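Local coordinates for extracellular solute-binding protein (Bordetella parapertussis, PDB 3PU5) that probably captures a small solute, perhaps a polyamine, outside the cytoplasmic membrane for delivery to a transporter, as related periplasmic binding proteins do, at residues 188-200 / 206-220. Numbering follows the deposited sequence.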
ATOM      1  N   ILE A 188     -16.756   9.674 -16.254  1.00 11.89           N
ATOM      2  CA  ILE A 188     -15.989  10.075 -15.081  1.00 11.81           C
ATOM      3  C   ILE A 188     -16.124  11.574 -14.840  1.00 13.51           C
ATOM      4  O   ILE A 188     -15.805  12.384 -15.713  1.00 14.49           O
ATOM      5  CB  ILE A 188     -14.499   9.668 -15.227  1.00 12.91           C
ATOM      6  CG1 ILE A 188     -14.377   8.148 -15.143  1.00 10.61           C
ATOM      7  CG2 ILE A 188     -13.636  10.331 -14.141  1.00 10.72           C
ATOM      8  CD1 ILE A 188     -13.076   7.587 -15.699  1.00 11.25           C
ATOM      9  N   PHE A 189     -16.628  11.940 -13.666  1.00 10.53           N
ATOM     10  CA  PHE A 189     -16.850  13.342 -13.350  1.00 13.79           C
ATOM     11  C   PHE A 189     -15.667  13.954 -12.581  1.00 14.74           C
ATOM     12  O   PHE A 189     -15.550  15.177 -12.475  1.00 13.28           O
ATOM     13  CB  PHE A 189     -18.158  13.528 -12.560  1.00 12.32           C
ATOM     14  CG  PHE A 189     -18.082  13.066 -11.133  1.00 14.04           C
ATOM     15  CD1 PHE A 189     -18.364  11.753 -10.803  1.00 11.60           C
ATOM     16  CD2 PHE A 189     -17.740  13.945 -10.118  1.00 14.93           C
ATOM     17  CE1 PHE A 189     -18.297  11.321  -9.498  1.00 12.94           C
ATOM     18  CE2 PHE A 189     -17.673  13.518  -8.805  1.00 15.43           C
ATOM     19  CZ  PHE A 189     -17.951  12.201  -8.494  1.00 14.07           C
ATOM     20  N   LYS A 190     -14.791  13.105 -12.048  1.00 11.15           N
ATOM     21  CA  LYS A 190     -13.682  13.605 -11.245  1.00 12.15           C
ATOM     22  C   LYS A 190     -12.514  12.632 -11.224  1.00 12.61           C
ATOM     23  O   LYS A 190     -12.683  11.439 -10.952  1.00  9.03           O
ATOM     24  CB  LYS A 190     -14.154  13.897  -9.819  1.00 12.55           C
ATOM     25  CG  LYS A 190     -13.054  14.358  -8.870  1.00 17.46           C
ATOM     26  CD  LYS A 190     -12.498  15.719  -9.278  1.00 16.71           C
ATOM     27  CE  LYS A 190     -11.714  16.339  -8.134  1.00 23.26           C
ATOM     28  NZ  LYS A 190     -10.944  17.554  -8.549  1.00 34.36           N
ATOM     29  N   PHE A 191     -11.333  13.149 -11.541  1.00 12.14           N
ATOM     30  CA  PHE A 191     -10.098  12.422 -11.325  1.00 10.52           C
ATOM     31  C   PHE A 191      -9.525  12.944 -10.015  1.00 12.59           C
ATOM     32  O   PHE A 191      -9.009  14.062  -9.950  1.00 12.43           O
ATOM     33  CB  PHE A 191      -9.132  12.633 -12.490  1.00 11.09           C
ATOM     34  CG  PHE A 191      -9.538  11.909 -13.744  1.00 13.68           C
ATOM     35  CD1 PHE A 191     -10.180  12.577 -14.776  1.00 14.49           C
ATOM     36  CD2 PHE A 191      -9.292  10.547 -13.885  1.00 12.37           C
ATOM     37  CE1 PHE A 191     -10.562  11.900 -15.935  1.00 15.71           C
ATOM     38  CE2 PHE A 191      -9.666   9.873 -15.026  1.00 13.18           C
ATOM     39  CZ  PHE A 191     -10.303  10.548 -16.059  1.00 14.04           C
ATOM     40  N   PHE A 192      -9.640  12.142  -8.964  1.00 10.51           N
ATOM     41  CA  PHE A 192      -9.380  12.635  -7.623  1.00 10.50           C
ATOM     42  C   PHE A 192      -7.896  12.669  -7.278  1.00 10.76           C
ATOM     43  O   PHE A 192      -7.098  11.919  -7.833  1.00  9.44           O
ATOM     44  CB  PHE A 192     -10.188  11.851  -6.577  1.00 10.72           C
ATOM     45  CG  PHE A 192      -9.777  10.408  -6.431  1.00 10.32           C
ATOM     46  CD1 PHE A 192      -8.731  10.056  -5.599  1.00 10.10           C
ATOM     47  CD2 PHE A 192     -10.464   9.400  -7.101  1.00  9.54           C
ATOM     48  CE1 PHE A 192      -8.357   8.722  -5.450  1.00  9.82           C
ATOM     49  CE2 PHE A 192     -10.101   8.078  -6.956  1.00  8.35           C
ATOM     50  CZ  PHE A 192      -9.047   7.735  -6.133  1.00  9.04           C
ATOM     51  N   THR A 193      -7.541  13.543  -6.343  1.00 12.34           N
ATOM     52  CA  THR A 193      -6.150  13.856  -6.085  1.00 11.00           C
ATOM     53  C   THR A 193      -5.706  13.547  -4.654  1.00 13.12           C
ATOM     54  O   THR A 193      -4.553  13.766  -4.311  1.00 11.12           O
ATOM     55  CB  THR A 193      -5.870  15.348  -6.351  1.00 11.47           C
ATOM     56  OG1 THR A 193      -6.714  16.134  -5.509  1.00 13.38           O
ATOM     57  CG2 THR A 193      -6.135  15.707  -7.802  1.00 11.83           C
ATOM     58  N   ALA A 194      -6.611  13.056  -3.812  1.00 12.62           N
ATOM     59  CA  ALA A 194      -6.229  12.698  -2.447  1.00 11.98           C
ATOM     60  C   ALA A 194      -6.829  11.362  -1.999  1.00 13.02           C
ATOM     61  O   ALA A 194      -7.892  10.955  -2.475  1.00 11.27           O
ATOM     62  CB  ALA A 194      -6.609  13.802  -1.477  1.00 12.33           C
ATOM     63  N   PHE A 195      -6.144  10.691  -1.076  1.00 12.71           N
ATOM     64  CA  PHE A 195      -6.575   9.386  -0.558  1.00 14.16           C
ATOM     65  C   PHE A 195      -7.975   9.383   0.062  1.00 13.72           C
ATOM     66  O   PHE A 195      -8.695   8.386  -0.009  1.00 12.06           O
ATOM     67  CB  PHE A 195      -5.556   8.870   0.455  1.00 15.67           C
ATOM     68  CG  PHE A 195      -4.280   8.389  -0.169  1.00 15.98           C
ATOM     69  CD1 PHE A 195      -4.283   7.301  -1.033  1.00 16.04           C
ATOM     70  CD2 PHE A 195      -3.077   9.020   0.102  1.00 20.00           C
ATOM     71  CE1 PHE A 195      -3.105   6.854  -1.611  1.00 17.17           C
ATOM     72  CE2 PHE A 195      -1.895   8.577  -0.474  1.00 17.15           C
ATOM     73  CZ  PHE A 195      -1.909   7.494  -1.329  1.00 15.07           C
ATOM     74  N   ASN A 196      -8.357  10.502   0.663  1.00 13.69           N
ATOM     75  CA  ASN A 196      -9.640  10.614   1.346  1.00 13.91           C
ATOM     76  C   ASN A 196     -10.788  10.906   0.376  1.00 12.42           C
ATOM     77  O   ASN A 196     -11.953  10.875   0.759  1.00 11.36           O
ATOM     78  CB  ASN A 196      -9.546  11.703   2.424  1.00 16.79           C
ATOM     79  CG  ASN A 196     -10.794  11.805   3.272  1.00 22.75           C
ATOM     80  OD1 ASN A 196     -11.249  10.825   3.870  1.00 22.79           O
ATOM     81  ND2 ASN A 196     -11.350  13.010   3.348  1.00 27.21           N
ATOM     82  N   ASP A 197     -10.452  11.162  -0.886  1.00 10.82           N
ATOM     83  CA  ASP A 197     -11.449  11.568  -1.876  1.00 11.44           C
ATOM     84  C   ASP A 197     -12.575  10.545  -2.154  1.00 10.65           C
ATOM     85  O   ASP A 197     -13.743  10.919  -2.206  1.00  9.83           O
ATOM     86  CB  ASP A 197     -10.774  12.012  -3.189  1.00 11.29           C
ATOM     87  CG  ASP A 197     -10.118  13.393  -3.085  1.00 13.50           C
ATOM     88  OD1 ASP A 197     -10.369  14.096  -2.092  1.00 14.45           O
ATOM     89  OD2 ASP A 197      -9.355  13.781  -4.002  1.00 14.00           O
ATOM     90  N   PRO A 198     -12.236   9.259  -2.363  1.00 10.06           N
ATOM     91  CA  PRO A 198     -13.362   8.340  -2.596  1.00  9.44           C
ATOM     92  C   PRO A 198     -14.439   8.375  -1.501  1.00  9.68           C
ATOM     93  O   PRO A 198     -15.630   8.402  -1.809  1.00  9.56           O
ATOM     94  CB  PRO A 198     -12.684   6.966  -2.640  1.00 10.19           C
ATOM     95  CG  PRO A 198     -11.320   7.258  -3.211  1.00  9.34           C
ATOM     96  CD  PRO A 198     -10.933   8.614  -2.615  1.00 10.26           C
ATOM     97  N   VAL A 199     -14.037   8.385  -0.236  1.00  9.52           N
ATOM     98  CA  VAL A 199     -15.022   8.399   0.839  1.00 10.11           C
ATOM     99  C   VAL A 199     -15.883   9.674   0.790  1.00 12.20           C
ATOM    100  O   VAL A 199     -17.119   9.605   0.843  1.00 13.02           O
ATOM    101  CB  VAL A 199     -14.355   8.181   2.212  1.00 10.11           C
ATOM    102  CG1 VAL A 199     -15.223   8.722   3.346  1.00 12.78           C
ATOM    103  CG2 VAL A 199     -14.064   6.698   2.412  1.00  9.15           C
ATOM    104  N   VAL A 200     -15.231  10.826   0.650  1.00 10.46           N
ATOM    105  CA  VAL A 200     -15.941  12.107   0.567  1.00 11.88           C
ATOM    106  C   VAL A 200     -16.884  12.162  -0.637  1.00 12.72           C
ATOM    107  O   VAL A 200     -18.050  12.551  -0.511  1.00 12.75           O
ATOM    108  CB  VAL A 200     -14.960  13.283   0.485  1.00 11.51           C
ATOM    109  CG1 VAL A 200     -15.695  14.566   0.104  1.00 13.69           C
ATOM    110  CG2 VAL A 200     -14.229  13.452   1.814  1.00 16.25           C
ATOM    111  N   GLU A 206     -22.029  12.903  -4.301  1.00 16.41           N
ATOM    112  CA  GLU A 206     -21.598  13.340  -5.629  1.00 19.43           C
ATOM    113  C   GLU A 206     -21.203  12.152  -6.515  1.00 20.31           C
ATOM    114  O   GLU A 206     -21.527  12.111  -7.705  1.00 18.68           O
ATOM    115  CB  GLU A 206     -20.468  14.386  -5.573  1.00 22.30           C
ATOM    116  CG  GLU A 206     -20.235  15.055  -6.938  1.00 24.62           C
ATOM    117  CD  GLU A 206     -19.193  16.178  -6.940  1.00 30.37           C
ATOM    118  OE1 GLU A 206     -18.316  16.222  -6.047  1.00 30.85           O
ATOM    119  OE2 GLU A 206     -19.243  17.017  -7.869  1.00 35.37           O
ATOM    120  N   GLY A 207     -20.522  11.178  -5.927  1.00 15.47           N
ATOM    121  CA  GLY A 207     -20.073  10.023  -6.678  1.00 12.88           C
ATOM    122  C   GLY A 207     -20.846   8.774  -6.299  1.00 15.80           C
ATOM    123  O   GLY A 207     -21.365   8.676  -5.183  1.00 15.35           O
ATOM    124  N   ALA A 208     -20.938   7.824  -7.228  1.00 12.00           N
ATOM    125  CA  ALA A 208     -21.670   6.586  -6.972  1.00 12.00           C
ATOM    126  C   ALA A 208     -20.724   5.402  -6.810  1.00 10.44           C
ATOM    127  O   ALA A 208     -21.014   4.472  -6.065  1.00  8.82           O
ATOM    128  CB  ALA A 208     -22.676   6.315  -8.093  1.00 11.50           C
ATOM    129  N   ILE A 209     -19.587   5.448  -7.504  1.00  9.43           N
ATOM    130  CA  ILE A 209     -18.671   4.319  -7.544  1.00  7.83           C
ATOM    131  C   ILE A 209     -17.311   4.739  -8.108  1.00  8.75           C
ATOM    132  O   ILE A 209     -17.214   5.684  -8.884  1.00  8.26           O
ATOM    133  CB  ILE A 209     -19.284   3.187  -8.403  1.00  9.58           C
ATOM    134  CG1 ILE A 209     -18.461   1.896  -8.327  1.00  9.13           C
ATOM    135  CG2 ILE A 209     -19.478   3.642  -9.859  1.00  8.71           C
ATOM    136  CD1 ILE A 209     -19.213   0.688  -8.849  1.00  6.93           C
ATOM    137  N   GLY A 210     -16.263   4.033  -7.713  1.00  8.61           N
ATOM    138  CA  GLY A 210     -14.931   4.299  -8.213  1.00  8.61           C
ATOM    139  C   GLY A 210     -13.939   3.581  -7.328  1.00  8.91           C
ATOM    140  O   GLY A 210     -14.339   2.957  -6.345  1.00  8.75           O
ATOM    141  N   PRO A 211     -12.643   3.644  -7.674  1.00  9.52           N
ATOM    142  CA  PRO A 211     -11.633   2.954  -6.860  1.00 10.35           C
ATOM    143  C   PRO A 211     -11.486   3.583  -5.473  1.00  9.92           C
ATOM    144  O   PRO A 211     -11.541   4.807  -5.345  1.00  8.46           O
ATOM    145  CB  PRO A 211     -10.343   3.119  -7.678  1.00 11.01           C
ATOM    146  CG  PRO A 211     -10.827   3.388  -9.111  1.00  9.36           C
ATOM    147  CD  PRO A 211     -12.069   4.218  -8.903  1.00  9.14           C
ATOM    148  N   GLY A 212     -11.314   2.743  -4.455  1.00  9.58           N
ATOM    149  CA  GLY A 212     -11.177   3.205  -3.089  1.00  8.76           C
ATOM    150  C   GLY A 212     -10.413   2.200  -2.243  1.00 10.40           C
ATOM    151  O   GLY A 212     -10.265   1.028  -2.621  1.00 10.55           O
ATOM    152  N   TRP A 213      -9.936   2.654  -1.090  1.00  8.48           N
ATOM    153  CA  TRP A 213      -9.113   1.820  -0.223  1.00  8.97           C
ATOM    154  C   TRP A 213      -9.962   1.012   0.739  1.00  9.87           C
ATOM    155  O   TRP A 213     -10.990   1.490   1.227  1.00  8.81           O
ATOM    156  CB  TRP A 213      -8.069   2.678   0.509  1.00  9.17           C
ATOM    157  CG  TRP A 213      -6.978   3.062  -0.441  1.00 10.44           C
ATOM    158  CD1 TRP A 213      -5.789   2.420  -0.622  1.00 10.07           C
ATOM    159  CD2 TRP A 213      -7.011   4.126  -1.399  1.00  9.72           C
ATOM    160  NE1 TRP A 213      -5.069   3.028  -1.618  1.00  9.96           N
ATOM    161  CE2 TRP A 213      -5.798   4.082  -2.113  1.00 10.18           C
ATOM    162  CE3 TRP A 213      -7.944   5.124  -1.714  1.00 10.74           C
ATOM    163  CZ2 TRP A 213      -5.493   4.987  -3.124  1.00  9.68           C
ATOM    164  CZ3 TRP A 213      -7.636   6.033  -2.724  1.00 10.50           C
ATOM    165  CH2 TRP A 213      -6.420   5.955  -3.415  1.00 11.48           C
ATOM    166  N   ASP A 214      -9.546  -0.223   0.997  1.00  9.58           N
ATOM    167  CA  ASP A 214     -10.329  -1.087   1.878  1.00  9.81           C
ATOM    168  C   ASP A 214     -10.503  -0.479   3.269  1.00 10.50           C
ATOM    169  O   ASP A 214     -11.629  -0.275   3.713  1.00 10.56           O
ATOM    170  CB  ASP A 214      -9.795  -2.532   1.940  1.00  8.50           C
ATOM    171  CG  ASP A 214      -8.329  -2.627   2.377  1.00  9.32           C
ATOM    172  OD1 ASP A 214      -7.533  -1.677   2.175  1.00 11.87           O
ATOM    173  OD2 ASP A 214      -7.964  -3.685   2.920  1.00  9.97           O
ATOM    174  N   GLY A 215      -9.397  -0.177   3.944  1.00  9.18           N
ATOM    175  CA  GLY A 215      -9.464   0.340   5.303  1.00  9.55           C
ATOM    176  C   GLY A 215     -10.259   1.630   5.418  1.00 12.17           C
ATOM    177  O   GLY A 215     -11.159   1.759   6.253  1.00 10.85           O
ATOM    178  N   ARG A 216      -9.917   2.598   4.575  1.00 10.88           N
ATOM    179  CA  ARG A 216     -10.607   3.877   4.570  1.00 11.81           C
ATOM    180  C   ARG A 216     -12.106   3.704   4.371  1.00 12.63           C
ATOM    181  O   ARG A 216     -12.910   4.353   5.048  1.00 11.92           O
ATOM    182  CB  ARG A 216     -10.017   4.778   3.492  1.00 11.48           C
ATOM    183  CG  ARG A 216      -8.642   5.285   3.872  1.00 15.11           C
ATOM    184  CD  ARG A 216      -8.054   6.181   2.815  1.00 15.49           C
ATOM    185  NE  ARG A 216      -7.386   7.315   3.438  1.00 22.56           N
ATOM    186  CZ  ARG A 216      -6.074   7.482   3.501  1.00 24.63           C
ATOM    187  NH1 ARG A 216      -5.257   6.584   2.967  1.00 33.29           N
ATOM    188  NH2 ARG A 216      -5.579   8.556   4.098  1.00 24.72           N
ATOM    189  N   THR A 217     -12.481   2.820   3.449  1.00 11.31           N
ATOM    190  CA  THR A 217     -13.890   2.607   3.148  1.00 11.44           C
ATOM    191  C   THR A 217     -14.576   1.884   4.317  1.00 13.45           C
ATOM    192  O   THR A 217     -15.732   2.190   4.640  1.00 13.14           O
ATOM    193  CB  THR A 217     -14.083   1.827   1.827  1.00 10.79           C
ATOM    194  OG1 THR A 217     -13.345   2.463   0.774  1.00 10.54           O
ATOM    195  CG2 THR A 217     -15.550   1.793   1.440  1.00 12.51           C
ATOM    196  N   PHE A 218     -13.863   0.954   4.964  1.00 10.42           N
ATOM    197  CA  PHE A 218     -14.427   0.220   6.105  1.00 12.03           C
ATOM    198  C   PHE A 218     -14.779   1.193   7.226  1.00 13.04           C
ATOM    199  O   PHE A 218     -15.849   1.107   7.823  1.00 14.04           O
ATOM    200  CB  PHE A 218     -13.468  -0.856   6.652  1.00 11.57           C
ATOM    201  CG  PHE A 218     -13.120  -1.954   5.667  1.00 10.94           C
ATOM    202  CD1 PHE A 218     -13.954  -2.267   4.616  1.00  9.06           C
ATOM    203  CD2 PHE A 218     -11.958  -2.700   5.837  1.00 10.93           C
ATOM    204  CE1 PHE A 218     -13.631  -3.283   3.732  1.00  9.87           C
ATOM    205  CE2 PHE A 218     -11.619  -3.713   4.962  1.00  9.99           C
ATOM    206  CZ  PHE A 218     -12.458  -4.011   3.906  1.00 12.34           C
ATOM    207  N   ILE A 219     -13.868   2.119   7.504  1.00 13.41           N
ATOM    208  CA  ILE A 219     -14.089   3.136   8.526  1.00 13.90           C
ATOM    209  C   ILE A 219     -15.351   3.946   8.221  1.00 17.85           C
ATOM    210  O   ILE A 219     -16.196   4.146   9.098  1.00 17.85           O
ATOM    211  CB  ILE A 219     -12.862   4.052   8.665  1.00 15.15           C
ATOM    212  CG1 ILE A 219     -11.659   3.225   9.143  1.00 15.40           C
ATOM    213  CG2 ILE A 219     -13.153   5.215   9.627  1.00 14.12           C
ATOM    214  CD1 ILE A 219     -10.332   3.962   9.097  1.00 16.20           C
ATOM    215  N   ALA A 220     -15.481   4.390   6.973  1.00 15.64           N
ATOM    216  CA  ALA A 220     -16.662   5.131   6.538  1.00 15.87           C
ATOM    217  C   ALA A 220     -17.920   4.268   6.613  1.00 16.70           C
ATOM    218  O   ALA A 220     -18.971   4.729   7.059  1.00 17.43           O
ATOM    219  CB  ALA A 220     -16.470   5.676   5.117  1.00 13.97           C
TER
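Phe-195 stands edge-on against the indole of Trp-213 in a T-shaped pair: the ring planes meet at 78°, and CD1 of Phe-195 comes within 3.3 Å of CZ2 of Trp-213, over the rim of the six-membered ring. A large flat indole suits this place, because other neighbours meet it in its own plane: Phe-192 brings CE1 and Pro-198 brings CG to CZ3 of Trp-213, each at 3.9 Å. Arg-216 meets the base of the same phenylalanine side chain. Its guanidinium lies 11° from parallel to the Phe-195 ring yet is centred over CB, which is 3.4 Å from CZ of Arg-216; bending at chi3 (139°) brings the flat group there, so that the arginine packs by its face. The segments form a strand-helix-strand-helix run in one lobe of a periplasmic-binding-protein fold, strand 188-192 pairing with 145-148 and strand 209-213 with 111-117. In the first turn of helix 197-204, which links strands 188-192 and 209-213, Pro-198 sets CG 3.3 Å from O of Pro-211, a compact ring that fits close to the strand. Farther along, both branches of Val-199 rest against the small methyl of Ala-220, with CG1 3.7 Å from its CB, joining the two helices. At the opposite end Phe-189 has CG between backbone N and carbonyl carbon, which turns its ring toward Gly-207; CZ comes within 3.5 Å of CA of Gly-207, where a bare backbone admits it. The extended chain of Glu-206 runs beside the same ring, its CG (3.5 Å) and carboxylate carbon both lying against CE2 of Phe-189.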